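STU0660 (Streptococcus thermophilus, PDB 3ZTH) probably binds DNA as a large Csn2 protein involved in CRISPR-mediated bacterial immunity, assembling as a tetramer and carrying bound magnesium. Local coordinates at residues V5-Y9 / S53-Y57; I23-N27 / P298-T302; S74-I80 / E197-L203; I118-E123 / N146-T150; V267-Y271 / F283-F289. All coordinates share one frame; numbering follows the deposited sequence.

How the interactions relate
Interactions 2 and 3 reach the same mixed sheet: interaction 3 joins one of its outermost strands, 76-80, to strand 199-204 through main-chain bonds and layered side chains, while interaction 2 sits at the end of strand 20-24, buried and beside a magnesium ion. Interaction 1 is a surface contact of two loops, made by van der Waals touching and sharing with interaction 2 a border on the second subunit. Interaction 5 lies about 20 Å from interaction 2, centre to centre, and joins two helices by aromatic packing and a salt bridge. Interaction 4, about 67 Å from interaction 5 between centres, belongs to a remote arm where side-chain amides bridge a helix and a loop beside the third subunit.

Interaction 1. Residues V5-Y9 / S53-Y57; sequences VQHPY and SIFDY
P8 and F55 bring their CA atoms to 5.5 Å where two loops meet, one leaving strand 2-5 and the other following helix 49-52. That helix closes with a Schellman motif: D56, at positive phi (61°), is its C-prime residue, and D56 N bonds to S53 O at 2.9 Å. I54 and F55, within the turn that this bond closes, carry the contact from this side. The P8 ring straddles the pair. Its CB rests against the main chain and base of I54, 3.8 Å from I54 O, while its other flank places CD 4.0 Å from F55 CE1. F55 has CG beside its own backbone N and anti to the carbonyl carbon (chi1 -58°), which carries the ring across to the proline; CE1 stands 3.8 Å from P8 N, and the carbonyl carbon of H7 lies near the ring plane at its edge. One face of F55 is taken by its chain neighbour, I54 CG1. The Q6 side chain, extended beyond CG, slides past F55 in the opposite direction, its amide plane nearly perpendicular to the ring (82°). Its oxygen is engaged elsewhere, as Q6 OE1 accepts a bond from T61 N, which helps fix the amide's rotation. Y33 and I37 of helix 28-43 back the contact, Y33 touching both P8 and F55. At the subunit boundary S53 OG bonds to N169 O of the second subunit and I54 packs on W174 of that subunit. The contact thus joins two surface loops over one helix near a subunit boundary. Where Q6 meets the phenyl ring, NE2 stands 3.9 Å from F55 CD1.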
# COMPACT_ATOMS: atom_id res chain seq x y z
N VAL A 5 16.44 -4.39 35.52
CA VAL A 5 16.29 -4.79 34.13
C VAL A 5 16.56 -6.25 33.87
O VAL A 5 17.60 -6.79 34.27
CB VAL A 5 17.20 -3.95 33.21
CG1 VAL A 5 16.91 -4.25 31.75
CG2 VAL A 5 17.00 -2.47 33.51
N GLN A 6 15.63 -6.88 33.17
CA GLN A 6 15.75 -8.28 32.85
C GLN A 6 16.92 -8.58 31.92
O GLN A 6 17.15 -7.90 30.92
CB GLN A 6 14.46 -8.77 32.21
CG GLN A 6 14.29 -10.27 32.32
CD GLN A 6 12.89 -10.70 31.94
OE1 GLN A 6 11.90 -10.05 32.31
NE2 GLN A 6 12.80 -11.80 31.20
N HIS A 7 17.66 -9.62 32.28
CA HIS A 7 18.81 -10.08 31.52
C HIS A 7 18.47 -11.48 31.02
O HIS A 7 17.95 -12.30 31.77
CB HIS A 7 20.03 -10.14 32.43
CG HIS A 7 21.30 -10.48 31.72
ND1 HIS A 7 22.09 -9.52 31.12
CD2 HIS A 7 21.91 -11.66 31.49
CE1 HIS A 7 23.14 -10.09 30.57
NE2 HIS A 7 23.06 -11.40 30.78
N PRO A 8 18.80 -11.78 29.76
CA PRO A 8 18.50 -13.11 29.20
C PRO A 8 18.91 -14.34 30.02
O PRO A 8 18.19 -15.33 30.03
CB PRO A 8 19.17 -13.06 27.82
CG PRO A 8 20.26 -12.06 27.99
CD PRO A 8 19.58 -10.99 28.81
N TYR A 9 20.05 -14.31 30.72
CA TYR A 9 20.41 -15.50 31.48
C TYR A 9 21.01 -15.30 32.87
O TYR A 9 21.35 -16.27 33.55
CB TYR A 9 21.32 -16.42 30.66
CG TYR A 9 22.06 -15.76 29.51
CD1 TYR A 9 23.11 -14.86 29.74
CD2 TYR A 9 21.72 -16.04 28.19
CE1 TYR A 9 23.81 -14.26 28.68
CE2 TYR A 9 22.41 -15.46 27.11
CZ TYR A 9 23.45 -14.57 27.36
OH TYR A 9 24.13 -14.00 26.30
N SER A 53 13.11 -14.28 21.52
CA SER A 53 13.84 -15.55 21.53
C SER A 53 14.61 -15.75 22.83
O SER A 53 14.34 -16.68 23.58
CB SER A 53 14.83 -15.60 20.38
OG SER A 53 14.19 -15.30 19.16
N ILE A 54 15.57 -14.86 23.08
CA ILE A 54 16.42 -14.92 24.26
C ILE A 54 15.68 -14.86 25.60
O ILE A 54 16.26 -15.16 26.65
CB ILE A 54 17.46 -13.77 24.24
CG1 ILE A 54 16.75 -12.42 24.28
CG2 ILE A 54 18.34 -13.90 23.02
CD1 ILE A 54 17.67 -11.22 24.41
N PHE A 55 14.42 -14.48 25.59
CA PHE A 55 13.67 -14.42 26.83
C PHE A 55 12.65 -15.55 26.85
O PHE A 55 11.66 -15.49 27.58
CB PHE A 55 12.97 -13.07 26.95
CG PHE A 55 13.91 -11.90 26.91
CD1 PHE A 55 14.84 -11.70 27.92
CD2 PHE A 55 13.86 -11.00 25.85
CE1 PHE A 55 15.72 -10.62 27.87
CE2 PHE A 55 14.73 -9.92 25.79
CZ PHE A 55 15.66 -9.73 26.81
N ASP A 56 12.88 -16.58 26.06
CA ASP A 56 11.95 -17.70 25.98
C ASP A 56 10.58 -17.26 25.49
O ASP A 56 9.55 -17.67 26.03
CB ASP A 56 11.82 -18.39 27.34
CG ASP A 56 12.68 -19.62 27.44
OD1 ASP A 56 13.89 -19.54 27.10
OD2 ASP A 56 12.14 -20.68 27.86
N TYR A 57 10.58 -16.40 24.46
CA TYR A 57 9.36 -15.89 23.84
C TYR A 57 8.40 -15.23 24.82
O TYR A 57 7.20 -15.17 24.58
CB TYR A 57 8.68 -17.03 23.10
CG TYR A 57 9.63 -17.69 22.13
CD1 TYR A 57 9.92 -17.10 20.90
CD2 TYR A 57 10.32 -18.85 22.49
CE1 TYR A 57 10.88 -17.64 20.05
CE2 TYR A 57 11.29 -19.40 21.65
CZ TYR A 57 11.56 -18.78 20.43
OH TYR A 57 12.52 -19.30 19.61

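Interaction 2. Residues I23-N27 / P298-T302; sequences IVGQN and PYLLT
Q26 is held between P298, Y299 and T302 in the loop that links strand 20-24 to helix 28-43, a position that probably corresponds to the P-loop of the P-loop NTPase clan, to which this family is assigned. Its amide supplies the bond across the contact: Q26 NE2 donates to P298 O at 2.8 Å with an N-H...O angle of 159°. The acceptor lies near the plane of the amide, whereas the donor stands above the carbonyl plane of P298, well off it. With CG beside the backbone N (chi1 -64°), a bend at chi2 (-50°) folds the chain so that the amide passes obliquely by the tyrosine ring, Q26 CD lying 3.6 Å from Y299 CD1. Nearer the backbone, Q26 CG meets T302 OG1 at 3.5 Å, the two side chains crossing at about a right angle. P298 O also receives a CA-H...O contact from G25, whose backbone angles suit a glycine. V24 lies against the proline ring, but is modelled too close there for detail. Q26 and D240 are the two residues of this chain at the magnesium site seen in this crystal, and Q26 NE2 has a second, weak bond to D240 OD2. Further out, S258 OG ties the loops together, bonding to both Q26 N and T302 OG1, while K31 NZ grips G25 O. E212 of the second subunit, itself a residue of a magnesium site seen for this protein, packs on Q26. P298 O thus fixes the nitrogen end of the amide, while at the other end Q26 OE1 lies 3.7 Å from Y299 CE1.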
# COMPACT_ATOMS: atom_id res chain seq x y z
N ILE A 23 25.13 6.25 33.45
CA ILE A 23 25.55 4.87 33.33
C ILE A 23 26.92 4.87 32.69
O ILE A 23 27.09 5.32 31.56
CB ILE A 23 24.54 4.05 32.50
CG1 ILE A 23 23.23 3.93 33.27
CG2 ILE A 23 25.09 2.66 32.20
CD1 ILE A 23 22.12 3.29 32.49
N VAL A 24 27.90 4.35 33.42
CA VAL A 24 29.29 4.31 32.97
C VAL A 24 29.86 2.91 33.19
O VAL A 24 29.18 2.04 33.73
CB VAL A 24 30.10 5.34 33.78
CG1 VAL A 24 31.55 5.18 33.51
CG2 VAL A 24 29.67 6.75 33.41
N GLY A 25 31.10 2.68 32.77
CA GLY A 25 31.67 1.36 32.97
C GLY A 25 32.41 0.84 31.75
O GLY A 25 32.24 1.35 30.65
N GLN A 26 33.22 -0.19 31.96
CA GLN A 26 34.00 -0.76 30.87
C GLN A 26 33.28 -1.87 30.14
O GLN A 26 33.72 -2.30 29.09
CB GLN A 26 35.35 -1.25 31.40
CG GLN A 26 36.22 -0.13 31.94
CD GLN A 26 36.33 1.03 30.96
OE1 GLN A 26 36.95 0.91 29.91
NE2 GLN A 26 35.72 2.17 31.30
N ASN A 27 32.16 -2.33 30.70
CA ASN A 27 31.39 -3.40 30.07
C ASN A 27 30.44 -2.79 29.04
O ASN A 27 29.22 -2.73 29.23
CB ASN A 27 30.59 -4.15 31.13
CG ASN A 27 30.01 -5.45 30.61
OD1 ASN A 27 29.75 -5.59 29.41
ND2 ASN A 27 29.79 -6.39 31.51
N PRO A 298 34.69 5.42 35.92
CA PRO A 298 34.44 4.58 34.74
C PRO A 298 35.29 3.30 34.71
O PRO A 298 34.94 2.34 34.01
CB PRO A 298 34.77 5.52 33.59
CG PRO A 298 34.43 6.86 34.15
CD PRO A 298 35.01 6.80 35.53
N TYR A 299 36.39 3.28 35.45
CA TYR A 299 37.27 2.11 35.46
C TYR A 299 37.15 1.21 36.68
O TYR A 299 37.92 0.28 36.82
CB TYR A 299 38.72 2.56 35.31
CG TYR A 299 38.98 3.29 34.03
CD1 TYR A 299 39.02 2.61 32.81
CD2 TYR A 299 39.13 4.68 34.02
CE1 TYR A 299 39.20 3.29 31.60
CE2 TYR A 299 39.32 5.38 32.82
CZ TYR A 299 39.35 4.68 31.62
OH TYR A 299 39.51 5.37 30.44
N LEU A 300 36.19 1.48 37.55
CA LEU A 300 36.03 0.67 38.75
C LEU A 300 35.42 -0.69 38.44
O LEU A 300 34.76 -0.85 37.42
CB LEU A 300 35.15 1.41 39.76
CG LEU A 300 35.72 2.76 40.18
CD1 LEU A 300 34.74 3.52 41.05
CD2 LEU A 300 37.04 2.53 40.92
N LEU A 301 35.65 -1.66 39.31
CA LEU A 301 35.10 -3.01 39.14
C LEU A 301 35.48 -3.61 37.79
O LEU A 301 34.68 -4.30 37.16
CB LEU A 301 33.57 -2.96 39.27
CG LEU A 301 33.02 -1.94 40.27
CD1 LEU A 301 31.49 -1.95 40.21
CD2 LEU A 301 33.51 -2.25 41.67
N THR A 302 36.71 -3.36 37.35
CA THR A 302 37.15 -3.89 36.08
C THR A 302 38.53 -4.51 36.16
O THR A 302 39.51 -3.82 36.44
CB THR A 302 37.22 -2.80 34.97
OG1 THR A 302 35.95 -2.14 34.85
CG2 THR A 302 37.57 -3.43 33.64

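Interaction 3. Residues S74-I80 / E197-L203; sequences SYHYIDI and EKYLIVL
L200 meets Y75 and Y77, and V202 meets Y77, in the apolar centre, where strands 76-80 and 199-203 run parallel in a P-loop-type alpha/beta sheet, their axes 13° apart. L200 CD2 sits over one face of the Y75 ring, 4.0 Å from its centroid, and L200 CG touches Y77 CD1 at its flank. Further along, Y77 CE1 lies 3.5 Å from V202 CG2; CG of Y77 anti to the backbone N (chi1 -174°) lays the ring along the strand pair. Helix 28-43 backs these side chains, F42 touching both Y77 and L200. On the other face I78 meets I201 and I80 lies beside L203, with helix 177-192 packed over I80, Y199 and I201. Alternating backbone bonds join the strands from H76 N to K198 O through I80 N to V202 O. Toward the start, H76 CB stands 3.5 Å above the centre of the Y199 ring, and the imidazole continues past it, nearly parallel (13°) but barely overlapping. Within its own strand, Y77 OH bonds to D79 OD2 at 2.7 Å on the anti lone pair of the carboxylate, whose OD2 also meets W35 NE1. The polar edge is made by K198: bent at chi3 and chi4, it curls back so that NZ bonds to S74 O at 2.9 Å and to S74 OG at 3.1 Å. The same ammonium lies over the opposite face of the Y75 ring from L200 CD2, 4.8 Å from the centroid, a cation-pi contact. The charge is thus shared among a carbonyl, a hydroxyl and a pi face, probably fixing this exposed lysine beside the start of the two strands.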
# COMPACT_ATOMS: atom_id res chain seq x y z
N SER A 74 4.57 4.12 31.82
CA SER A 74 4.94 4.99 32.93
C SER A 74 5.60 6.33 32.57
O SER A 74 5.49 7.29 33.33
CB SER A 74 5.85 4.21 33.89
OG SER A 74 6.12 4.97 35.05
N TYR A 75 6.28 6.40 31.43
CA TYR A 75 6.96 7.65 31.04
C TYR A 75 6.70 8.06 29.61
O TYR A 75 6.36 7.24 28.77
CB TYR A 75 8.48 7.52 31.16
CG TYR A 75 9.05 7.15 32.50
CD1 TYR A 75 9.29 8.11 33.48
CD2 TYR A 75 9.39 5.83 32.79
CE1 TYR A 75 9.86 7.78 34.69
CE2 TYR A 75 9.97 5.48 34.00
CZ TYR A 75 10.20 6.46 34.95
OH TYR A 75 10.76 6.11 36.16
N HIS A 76 6.90 9.35 29.34
CA HIS A 76 6.83 9.88 27.99
C HIS A 76 8.31 9.77 27.64
O HIS A 76 9.11 10.64 27.98
CB HIS A 76 6.39 11.34 27.97
CG HIS A 76 4.91 11.53 28.02
ND1 HIS A 76 4.21 11.64 29.20
CD2 HIS A 76 3.99 11.58 27.03
CE1 HIS A 76 2.92 11.74 28.93
NE2 HIS A 76 2.76 11.71 27.62
N TYR A 77 8.67 8.66 27.00
CA TYR A 77 10.04 8.35 26.65
C TYR A 77 10.60 8.99 25.38
O TYR A 77 9.99 8.93 24.32
CB TYR A 77 10.17 6.83 26.52
CG TYR A 77 11.57 6.33 26.30
CD1 TYR A 77 12.45 6.20 27.38
CD2 TYR A 77 12.01 5.96 25.03
CE1 TYR A 77 13.74 5.72 27.19
CE2 TYR A 77 13.31 5.49 24.83
CZ TYR A 77 14.16 5.37 25.92
OH TYR A 77 15.45 4.90 25.73
N ILE A 78 11.77 9.61 25.49
CA ILE A 78 12.41 10.20 24.32
C ILE A 78 13.84 9.71 24.23
O ILE A 78 14.67 10.01 25.10
CB ILE A 78 12.47 11.72 24.36
CG1 ILE A 78 11.06 12.31 24.28
CG2 ILE A 78 13.34 12.21 23.21
CD1 ILE A 78 11.04 13.84 24.19
N ASP A 79 14.14 8.98 23.16
CA ASP A 79 15.48 8.46 22.98
C ASP A 79 16.31 9.31 22.03
O ASP A 79 15.92 9.54 20.90
CB ASP A 79 15.43 7.03 22.43
CG ASP A 79 16.76 6.32 22.57
OD1 ASP A 79 17.60 6.45 21.66
OD2 ASP A 79 16.96 5.63 23.60
N ILE A 80 17.45 9.78 22.51
CA ILE A 80 18.34 10.57 21.70
C ILE A 80 19.71 9.90 21.64
O ILE A 80 20.54 10.07 22.54
CB ILE A 80 18.46 12.01 22.24
CG1 ILE A 80 17.14 12.74 22.00
CG2 ILE A 80 19.59 12.74 21.54
CD1 ILE A 80 17.16 14.19 22.45
N GLU A 197 3.00 15.32 33.58
CA GLU A 197 3.32 13.94 33.23
C GLU A 197 4.82 13.67 33.23
O GLU A 197 5.62 14.54 32.90
CB GLU A 197 2.71 13.58 31.87
CG GLU A 197 1.18 13.60 31.90
CD GLU A 197 0.56 13.18 30.58
OE1 GLU A 197 0.88 13.81 29.54
OE2 GLU A 197 -0.26 12.24 30.58
N LYS A 198 5.19 12.45 33.60
CA LYS A 198 6.60 12.07 33.67
C LYS A 198 7.29 11.93 32.32
O LYS A 198 6.75 11.33 31.38
CB LYS A 198 6.75 10.78 34.49
CG LYS A 198 6.09 10.84 35.87
CD LYS A 198 6.75 9.90 36.90
CE LYS A 198 6.87 8.45 36.42
NZ LYS A 198 5.55 7.79 36.17
N TYR A 199 8.48 12.51 32.22
CA TYR A 199 9.28 12.46 31.01
C TYR A 199 10.63 11.81 31.29
O TYR A 199 11.35 12.22 32.20
CB TYR A 199 9.51 13.86 30.45
CG TYR A 199 8.44 14.29 29.48
CD1 TYR A 199 7.13 14.53 29.91
CD2 TYR A 199 8.72 14.43 28.12
CE1 TYR A 199 6.14 14.89 29.00
CE2 TYR A 199 7.74 14.80 27.21
CZ TYR A 199 6.45 15.02 27.65
OH TYR A 199 5.47 15.36 26.75
N LEU A 200 10.95 10.80 30.51
CA LEU A 200 12.22 10.11 30.66
C LEU A 200 12.99 10.31 29.38
O LEU A 200 12.56 9.89 28.32
CB LEU A 200 11.98 8.63 30.91
CG LEU A 200 13.22 7.74 30.92
CD1 LEU A 200 14.27 8.29 31.89
CD2 LEU A 200 12.79 6.33 31.30
N ILE A 201 14.14 10.97 29.48
CA ILE A 201 14.96 11.25 28.32
C ILE A 201 16.32 10.58 28.43
O ILE A 201 17.07 10.82 29.38
CB ILE A 201 15.12 12.76 28.14
CG1 ILE A 201 13.73 13.40 28.04
CG2 ILE A 201 15.96 13.07 26.91
CD1 ILE A 201 13.76 14.89 27.79
N VAL A 202 16.64 9.75 27.44
CA VAL A 202 17.90 9.02 27.37
C VAL A 202 18.84 9.65 26.36
O VAL A 202 18.45 9.90 25.22
CB VAL A 202 17.68 7.55 26.97
CG1 VAL A 202 18.99 6.89 26.65
CG2 VAL A 202 16.98 6.81 28.08
N LEU A 203 20.09 9.88 26.76
CA LEU A 203 21.08 10.48 25.86
C LEU A 203 22.42 9.74 25.78
O LEU A 203 23.16 9.66 26.75
CB LEU A 203 21.37 11.92 26.29
CG LEU A 203 20.32 12.97 25.92
CD1 LEU A 203 20.26 14.05 26.99
CD2 LEU A 203 20.68 13.57 24.58

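Interaction 4. Residues I118-E123 / N146-T150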
# COMPACT_ATOMS: atom_id res chain seq x y z
N ILE A 118 -10.27 30.71 7.09
CA ILE A 118 -9.79 29.78 6.06
C ILE A 118 -10.90 28.82 5.65
O ILE A 118 -11.06 28.53 4.47
CB ILE A 118 -8.57 28.96 6.54
CG1 ILE A 118 -7.33 29.85 6.59
CG2 ILE A 118 -8.32 27.79 5.59
CD1 ILE A 118 -6.07 29.13 7.03
N ASN A 119 -11.65 28.32 6.62
CA ASN A 119 -12.73 27.40 6.32
C ASN A 119 -13.88 28.12 5.62
O ASN A 119 -14.74 27.48 5.01
CB ASN A 119 -13.24 26.73 7.60
CG ASN A 119 -12.31 25.64 8.08
OD1 ASN A 119 -11.81 24.85 7.29
ND2 ASN A 119 -12.07 25.60 9.39
N GLU A 120 -13.89 29.45 5.69
CA GLU A 120 -14.93 30.22 5.03
C GLU A 120 -14.57 30.30 3.55
O GLU A 120 -15.45 30.26 2.69
CB GLU A 120 -15.04 31.61 5.64
CG GLU A 120 -15.55 31.60 7.07
CD GLU A 120 -15.89 32.99 7.59
OE1 GLU A 120 -15.07 33.92 7.41
OE2 GLU A 120 -16.99 33.15 8.18
N GLN A 121 -13.29 30.42 3.26
CA GLN A 121 -12.85 30.48 1.87
C GLN A 121 -13.02 29.10 1.24
O GLN A 121 -13.17 28.97 0.03
CB GLN A 121 -11.40 30.91 1.79
CG GLN A 121 -11.21 32.36 2.12
CD GLN A 121 -12.06 33.25 1.24
OE1 GLN A 121 -11.91 33.23 0.01
NE2 GLN A 121 -12.95 34.01 1.85
N VAL A 122 -13.00 28.07 2.08
CA VAL A 122 -13.18 26.70 1.61
C VAL A 122 -14.65 26.55 1.24
O VAL A 122 -14.98 26.15 0.12
CB VAL A 122 -12.80 25.68 2.71
CG1 VAL A 122 -13.28 24.29 2.33
CG2 VAL A 122 -11.30 25.68 2.91
N GLU A 123 -15.53 26.89 2.18
CA GLU A 123 -16.97 26.81 1.96
C GLU A 123 -17.36 27.59 0.71
O GLU A 123 -18.37 27.31 0.08
CB GLU A 123 -17.72 27.38 3.16
CG GLU A 123 -17.56 26.55 4.41
CD GLU A 123 -18.45 25.33 4.42
OE1 GLU A 123 -18.60 24.70 3.34
OE2 GLU A 123 -18.99 24.99 5.49
N ASN A 146 -17.12 19.41 1.68
CA ASN A 146 -15.80 19.70 2.19
C ASN A 146 -15.61 19.27 3.62
O ASN A 146 -16.50 19.37 4.46
CB ASN A 146 -15.51 21.19 2.06
CG ASN A 146 -16.41 22.03 2.92
OD1 ASN A 146 -16.44 21.89 4.14
ND2 ASN A 146 -17.17 22.91 2.28
N LEU A 147 -14.42 18.74 3.88
CA LEU A 147 -14.04 18.33 5.22
C LEU A 147 -13.25 19.53 5.72
O LEU A 147 -12.15 19.80 5.25
CB LEU A 147 -13.12 17.11 5.17
CG LEU A 147 -12.61 16.68 6.55
CD1 LEU A 147 -13.79 16.22 7.39
CD2 LEU A 147 -11.57 15.57 6.41
N PRO A 148 -13.83 20.28 6.66
CA PRO A 148 -13.16 21.47 7.21
C PRO A 148 -11.73 21.20 7.65
O PRO A 148 -11.41 20.13 8.17
CB PRO A 148 -14.07 21.86 8.37
CG PRO A 148 -14.61 20.54 8.82
CD PRO A 148 -14.96 19.88 7.51
N LEU A 149 -10.86 22.19 7.43
CA LEU A 149 -9.46 22.11 7.81
C LEU A 149 -9.23 22.18 9.31
O LEU A 149 -10.00 22.80 10.04
CB LEU A 149 -8.67 23.23 7.14
CG LEU A 149 -8.13 22.92 5.75
CD1 LEU A 149 -7.45 24.15 5.15
CD2 LEU A 149 -7.14 21.77 5.85
N THR A 150 -8.18 21.51 9.77
CA THR A 150 -7.82 21.52 11.18
C THR A 150 -6.38 22.01 11.25
O THR A 150 -5.63 21.89 10.29
CB THR A 150 -7.89 20.11 11.80
OG1 THR A 150 -6.97 19.25 11.12
CG2 THR A 150 -9.29 19.54 11.68
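The carboxylate of E123 and the amide of N146 meet almost at right angles, their planes 79° apart. E123 OE1 lies in the amide plane, at the edge that carries the N-H bonds, whereas N146 ND2 approaches from above the carboxylate plane. The bond is modelled at a short 2.5 Å between N146 ND2 and E123 OE1, a length best treated as doubtful, though the N-H points well at 164°. A second flat group, the N119 amide, turns its oxygen to the loop: L149 N donates to N119 OD1 at 2.8 Å, tilted somewhat from the carbonyl plane. P148 CB lies beside the same oxygen, at 3.9 Å. Between the two polar grips, V122 CG1 packs 3.8 Å from N146 CB. CG of N146, between its backbone N and carbonyl carbon (chi1 65°), turns the amide toward the helix. At the far end I118 CG2 meets L149 CD1, also at 3.8 Å. Helix 109-130 is thereby joined to the loop between strand 140-146 and helix 151-157, which T150 begins as N-cap. N146 also pairs antiparallel with a strand of the third subunit, so the sheet continues between chains. E126 brings its own carboxylate close to E123 OE1; if the bond from N146 is real, its N-H would probably offset part of the repulsion, while N119 satisfies a loop N-H without adding charge.

Interaction 5. Residues V267-Y271 / F283-F289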
# COMPACT_ATOMS: atom_id res chain seq x y z
N VAL A 267 28.96 11.26 48.17
CA VAL A 267 30.33 11.75 48.08
C VAL A 267 31.02 11.93 49.44
O VAL A 267 32.15 11.50 49.63
CB VAL A 267 30.38 13.09 47.31
CG1 VAL A 267 31.82 13.50 47.07
CG2 VAL A 267 29.63 12.94 45.99
N GLU A 268 30.34 12.57 50.38
CA GLU A 268 30.93 12.78 51.69
C GLU A 268 31.21 11.42 52.35
O GLU A 268 32.24 11.23 53.01
CB GLU A 268 30.01 13.61 52.58
CG GLU A 268 30.61 13.97 53.94
CD GLU A 268 31.99 14.62 53.82
OE1 GLU A 268 32.23 15.37 52.85
OE2 GLU A 268 32.84 14.38 54.72
N PHE A 269 30.30 10.48 52.18
CA PHE A 269 30.47 9.16 52.74
C PHE A 269 31.78 8.55 52.20
O PHE A 269 32.63 8.11 52.97
CB PHE A 269 29.28 8.26 52.37
CG PHE A 269 29.44 6.83 52.81
CD1 PHE A 269 29.11 6.44 54.11
CD2 PHE A 269 29.97 5.88 51.94
CE1 PHE A 269 29.29 5.12 54.53
CE2 PHE A 269 30.16 4.55 52.34
CZ PHE A 269 29.82 4.17 53.64
N MSE A 270 31.93 8.54 50.88
CA MSE A 270 33.11 7.97 50.25
C MSE A 270 34.40 8.72 50.57
O MSE A 270 35.46 8.11 50.70
CB MSE A 270 32.92 7.91 48.74
CG MSE A 270 31.75 7.04 48.33
SE MSE A 270 31.67 6.81 46.42
CE MSE A 270 30.89 8.52 45.94
N TYR A 271 34.30 10.03 50.70
CA TYR A 271 35.48 10.82 51.02
C TYR A 271 36.05 10.34 52.35
O TYR A 271 37.25 10.05 52.46
CB TYR A 271 35.13 12.29 51.12
CG TYR A 271 36.31 13.17 51.46
CD1 TYR A 271 37.25 13.52 50.49
CD2 TYR A 271 36.50 13.65 52.76
CE1 TYR A 271 38.34 14.33 50.80
CE2 TYR A 271 37.58 14.45 53.08
CZ TYR A 271 38.50 14.79 52.09
OH TYR A 271 39.58 15.58 52.41
N PHE A 283 45.96 14.15 52.89
CA PHE A 283 44.67 13.80 52.29
C PHE A 283 44.33 14.81 51.21
O PHE A 283 44.66 15.99 51.31
CB PHE A 283 43.56 13.84 53.34
CG PHE A 283 43.79 12.94 54.51
CD1 PHE A 283 44.02 11.58 54.33
CD2 PHE A 283 43.78 13.46 55.81
CE1 PHE A 283 44.22 10.74 55.43
CE2 PHE A 283 43.98 12.62 56.91
CZ PHE A 283 44.20 11.26 56.72
N PRO A 284 43.68 14.35 50.14
CA PRO A 284 43.30 15.26 49.07
C PRO A 284 42.14 16.12 49.55
O PRO A 284 41.41 15.73 50.46
CB PRO A 284 42.89 14.32 47.94
CG PRO A 284 43.71 13.08 48.21
CD PRO A 284 43.57 12.95 49.70
N THR A 285 41.97 17.28 48.95
CA THR A 285 40.87 18.16 49.31
C THR A 285 39.58 17.49 48.84
O THR A 285 39.60 16.58 48.00
CB THR A 285 41.00 19.53 48.62
OG1 THR A 285 39.86 20.34 48.92
CG2 THR A 285 41.06 19.37 47.11
N ARG A 286 38.46 17.92 49.39
CA ARG A 286 37.18 17.35 48.99
C ARG A 286 36.97 17.52 47.49
O ARG A 286 36.39 16.66 46.83
CB ARG A 286 36.05 18.00 49.79
CG ARG A 286 35.31 17.02 50.67
CD ARG A 286 34.61 17.73 51.80
NE ARG A 286 35.53 17.93 52.90
CZ ARG A 286 35.52 17.21 54.02
NH1 ARG A 286 34.64 16.24 54.18
NH2 ARG A 286 36.42 17.46 54.96
N GLU A 287 37.43 18.65 46.96
CA GLU A 287 37.29 18.91 45.54
C GLU A 287 38.28 18.05 44.75
O GLU A 287 37.93 17.51 43.70
CB GLU A 287 37.52 20.39 45.24
CG GLU A 287 37.44 20.75 43.77
CD GLU A 287 36.11 20.37 43.14
OE1 GLU A 287 35.22 19.87 43.86
OE2 GLU A 287 35.94 20.58 41.92
N GLY A 288 39.50 17.93 45.25
CA GLY A 288 40.50 17.12 44.57
C GLY A 288 40.04 15.67 44.55
O GLY A 288 40.30 14.92 43.61
N PHE A 289 39.33 15.27 45.60
CA PHE A 289 38.83 13.92 45.68
C PHE A 289 37.70 13.74 44.68
O PHE A 289 37.64 12.76 43.95
CB PHE A 289 38.30 13.63 47.08
CG PHE A 289 37.51 12.36 47.17
CD1 PHE A 289 38.14 11.12 47.01
CD2 PHE A 289 36.14 12.41 47.34
CE1 PHE A 289 37.39 9.94 47.02
CE2 PHE A 289 35.38 11.23 47.35
CZ PHE A 289 36.02 10.00 47.19
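Y271 leaves its helix with CG anti to the backbone N (chi1 179°), which aims it at the start of helix 286-296. Its CB rests on F289 CD2 at 3.9 Å. Y271 CD1 follows at 3.5 Å from F289 CG, so that the edge of the tyrosine points to the phenyl face in an offset T-shaped pair, planes at 70°. Over the centre of one tyrosine face stands R286 CG, 3.9 Å from the centroid. Y271 CE2 lies over the middle of the R286 guanidinium, 3.6 Å from R286 CZ. At the tip, Y271 OH donates to P284 O at 2.7 Å, almost in line with the carbonyl bond. The arginine draped on the ring is held at its far end by E268, whose nearly coplanar carboxylate takes R286 NH1 with both oxygens, OE2 at 2.6 Å and OE1 at 2.9 Å. E272 brings a like charge close to E268 OE2, which R286 probably helps to offset. V267 and M270, a selenomethionine, close in on F289 from the helix side. The contact therefore clasps the first turns of helices 267-277 and 286-296, with V274 of the former also touching F289 and the loop residue S251 packing on V267 and M270.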